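Local coordinates for protein 2-keto acid:ferredoxin oxidoreductase subunit alpha (Pyrococcus furiosus, PDB 1YD7) that probably catalyses, with its partner subunits, the ferredoxin-dependent oxidation of 2-oxoglutarate to succinyl-CoA and carbon dioxide, at residues N172-K176 and E205-R209. Numbering follows the deposited sequence.
Sequences NLSEK and EIINR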
ATOM      1  N   ASN A 172       7.861   4.777  -4.187  1.00 27.47           N
ATOM      2  CA  ASN A 172       9.052   5.474  -4.685  1.00 29.51           C
ATOM      3  C   ASN A 172       9.745   6.283  -3.619  1.00 29.59           C
ATOM      4  O   ASN A 172      10.957   6.230  -3.551  1.00 30.06           O
ATOM      5  CB  ASN A 172       8.777   6.347  -5.903  1.00 30.42           C
ATOM      6  CG  ASN A 172       8.542   5.540  -7.108  1.00 32.55           C
ATOM      7  OD1 ASN A 172       8.837   4.359  -7.089  1.00 32.39           O
ATOM      8  ND2 ASN A 172       7.984   6.146  -8.174  1.00 31.03           N
ATOM      9  N   LEU A 173       8.994   6.958  -2.749  1.00 29.75           N
ATOM     10  CA  LEU A 173       9.607   7.747  -1.660  1.00 29.53           C
ATOM     11  C   LEU A 173      10.233   6.867  -0.585  1.00 28.85           C
ATOM     12  O   LEU A 173      11.240   7.259  -0.012  1.00 25.14           O
ATOM     13  CB  LEU A 173       8.603   8.723  -0.984  1.00 26.95           C
ATOM     14  CG  LEU A 173       8.035   9.834  -1.902  1.00 32.13           C
ATOM     15  CD1 LEU A 173       6.798  10.508  -1.267  1.00 32.92           C
ATOM     16  CD2 LEU A 173       9.097  10.880  -2.289  1.00 32.42           C
ATOM     17  N   SER A 174       9.596   5.743  -0.236  1.00 25.89           N
ATOM     18  CA  SER A 174      10.121   4.907   0.850  1.00 28.94           C
ATOM     19  C   SER A 174      11.437   4.261   0.367  1.00 25.01           C
ATOM     20  O   SER A 174      12.371   4.177   1.107  1.00 28.25           O
ATOM     21  CB  SER A 174       9.124   3.844   1.354  1.00 24.82           C
ATOM     22  OG  SER A 174       8.889   2.856   0.386  1.00 26.99           O
ATOM     23  N   GLU A 175      11.493   3.860  -0.883  1.00 26.64           N
ATOM     24  CA  GLU A 175      12.734   3.370  -1.467  1.00 29.61           C
ATOM     25  C   GLU A 175      13.824   4.453  -1.615  1.00 32.10           C
ATOM     26  O   GLU A 175      14.953   4.239  -1.162  1.00 34.98           O
ATOM     27  CB  GLU A 175      12.470   2.715  -2.803  1.00 27.75           C
ATOM     28  CG  GLU A 175      11.499   1.540  -2.745  1.00 30.52           C
ATOM     29  CD  GLU A 175      12.091   0.297  -2.117  1.00 31.91           C
ATOM     30  OE1 GLU A 175      13.249   0.027  -2.411  1.00 35.31           O
ATOM     31  OE2 GLU A 175      11.413  -0.397  -1.325  1.00 31.12           O
ATOM     32  N   LYS A 176      13.489   5.595  -2.226  1.00 34.85           N
ATOM     33  CA  LYS A 176      14.393   6.762  -2.340  1.00 33.87           C
ATOM     34  C   LYS A 176      14.987   7.211  -1.007  1.00 33.90           C
ATOM     35  O   LYS A 176      16.191   7.454  -0.917  1.00 33.12           O
ATOM     36  CB  LYS A 176      13.717   7.990  -3.011  1.00 36.25           C
ATOM     37  CG  LYS A 176      14.754   8.950  -3.702  1.00 40.19           C
ATOM     38  CD  LYS A 176      14.300  10.446  -3.813  1.00 43.80           C
ATOM     39  CE  LYS A 176      13.862  10.926  -5.241  1.00 46.12           C
ATOM     40  NZ  LYS A 176      13.319  12.325  -5.249  1.00 42.73           N
ATOM     41  N   GLU A 205       7.559   5.029 -13.721  1.00 43.80           N
ATOM     42  CA  GLU A 205       8.852   5.225 -13.083  1.00 48.01           C
ATOM     43  C   GLU A 205       8.842   4.634 -11.673  1.00 43.81           C
ATOM     44  O   GLU A 205       8.162   5.147 -10.784  1.00 43.78           O
ATOM     45  CB  GLU A 205       9.208   6.728 -13.023  1.00 52.40           C
ATOM     46  CG  GLU A 205      10.737   7.044 -12.956  1.00 58.32           C
ATOM     47  CD  GLU A 205      11.211   7.792 -11.687  1.00 61.36           C
ATOM     48  OE1 GLU A 205      10.379   8.219 -10.849  1.00 64.15           O
ATOM     49  OE2 GLU A 205      12.445   7.966 -11.536  1.00 62.88           O
ATOM     50  N   ILE A 206       9.603   3.554 -11.489  1.00 40.04           N
ATOM     51  CA  ILE A 206       9.813   2.938 -10.178  1.00 41.02           C
ATOM     52  C   ILE A 206      11.236   3.198  -9.669  1.00 40.02           C
ATOM     53  O   ILE A 206      12.197   2.938 -10.372  1.00 40.80           O
ATOM     54  CB  ILE A 206       9.557   1.411 -10.235  1.00 41.20           C
ATOM     55  CG1 ILE A 206       8.136   1.097 -10.735  1.00 39.11           C
ATOM     56  CG2 ILE A 206       9.774   0.778  -8.882  1.00 43.87           C
ATOM     57  CD1 ILE A 206       7.058   1.816 -10.000  1.00 39.10           C
ATOM     58  N   ILE A 207      11.357   3.736  -8.457  1.00 38.66           N
ATOM     59  CA  ILE A 207      12.641   3.811  -7.763  1.00 38.15           C
ATOM     60  C   ILE A 207      12.811   2.608  -6.815  1.00 41.21           C
ATOM     61  O   ILE A 207      11.901   2.275  -6.050  1.00 42.14           O
ATOM     62  CB  ILE A 207      12.761   5.087  -6.918  1.00 37.64           C
ATOM     63  CG1 ILE A 207      12.565   6.338  -7.771  1.00 37.83           C
ATOM     64  CG2 ILE A 207      14.147   5.152  -6.214  1.00 37.90           C
ATOM     65  CD1 ILE A 207      12.599   7.626  -6.958  1.00 37.65           C
ATOM     66  N   ASN A 208      13.981   1.974  -6.863  1.00 42.90           N
ATOM     67  CA  ASN A 208      14.338   0.890  -5.937  1.00 44.61           C
ATOM     68  C   ASN A 208      15.464   1.303  -4.981  1.00 42.05           C
ATOM     69  O   ASN A 208      16.316   2.107  -5.333  1.00 39.43           O
ATOM     70  CB  ASN A 208      14.681  -0.359  -6.725  1.00 47.56           C
ATOM     71  CG  ASN A 208      13.467  -0.933  -7.433  1.00 50.83           C
ATOM     72  OD1 ASN A 208      12.420  -1.165  -6.806  1.00 52.01           O
ATOM     73  ND2 ASN A 208      13.588  -1.150  -8.744  1.00 51.10           N
ATOM     74  N   ARG A 209      15.413   0.812  -3.747  1.00 41.19           N
ATOM     75  CA  ARG A 209      16.378   1.227  -2.700  1.00 42.38           C
ATOM     76  C   ARG A 209      17.847   1.002  -3.128  1.00 42.01           C
ATOM     77  O   ARG A 209      18.168   0.037  -3.852  1.00 42.72           O
ATOM     78  CB  ARG A 209      16.128   0.464  -1.396  1.00 40.48           C
ATOM     79  CG  ARG A 209      16.383  -1.073  -1.558  1.00 38.41           C
ATOM     80  CD  ARG A 209      15.847  -1.832  -0.355  1.00 37.43           C
ATOM     81  NE  ARG A 209      14.387  -1.897  -0.390  1.00 37.03           N
ATOM     82  CZ  ARG A 209      13.640  -2.640   0.409  1.00 33.76           C
ATOM     83  NH1 ARG A 209      14.207  -3.421   1.318  1.00 33.21           N
ATOM     84  NH2 ARG A 209      12.316  -2.623   0.279  1.00 28.89           N
TER
HETATM   85  O   HOH W   1       9.096   1.914  -5.357  1.00 35.95           O
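Glu175, on the last turn of helix 160-177, reaches out to Arg209 in the extended segment 205-209. Glu175 CB packs 3.3 Å from Ile207 O, and CG lies against the same carbonyl oxygen. A bend at chi2 (-73°) then turns the carboxylate to meet the guanidinium edge-on, the two side chains crossing at a slant. Glu175 OE1 takes two N-H groups: Arg209 N on its anti lone pair at 2.7 Å, and Arg209 NE on the syn side at 3.0 Å. Glu175 OE2 offers its syn lone pair to Arg209 NH2 at 2.9 Å, completing a side-on, bidentate salt bridge with the carboxylate and guanidinium planes only 25° apart. Arg209 NH2 also donates to Ala88 O, and NH1 to Ser84 O.

One turn earlier, the amide of Asn172 pairs with the backbone: Asn172 ND2 gives a 2.8 Å bond to Glu205 O, while OD1 accepts Ile207 N at 2.9 Å, the donor standing well above the carbonyl plane. A water links Asn172 OD1 to Ile207 O. Ile207 CD1 rests on the Lys176 chain, 3.9 Å from Lys176 CE. A glutamine in place of Glu175 would probably leave the guanidinium charge without its mate and one of its N-H groups without an acceptor. With three N-H donors from Arg209, the buried carboxylate probably stays ionised and holds this irregular segment against the helix's C-terminal end, within the thiamine-diphosphate-binding family region.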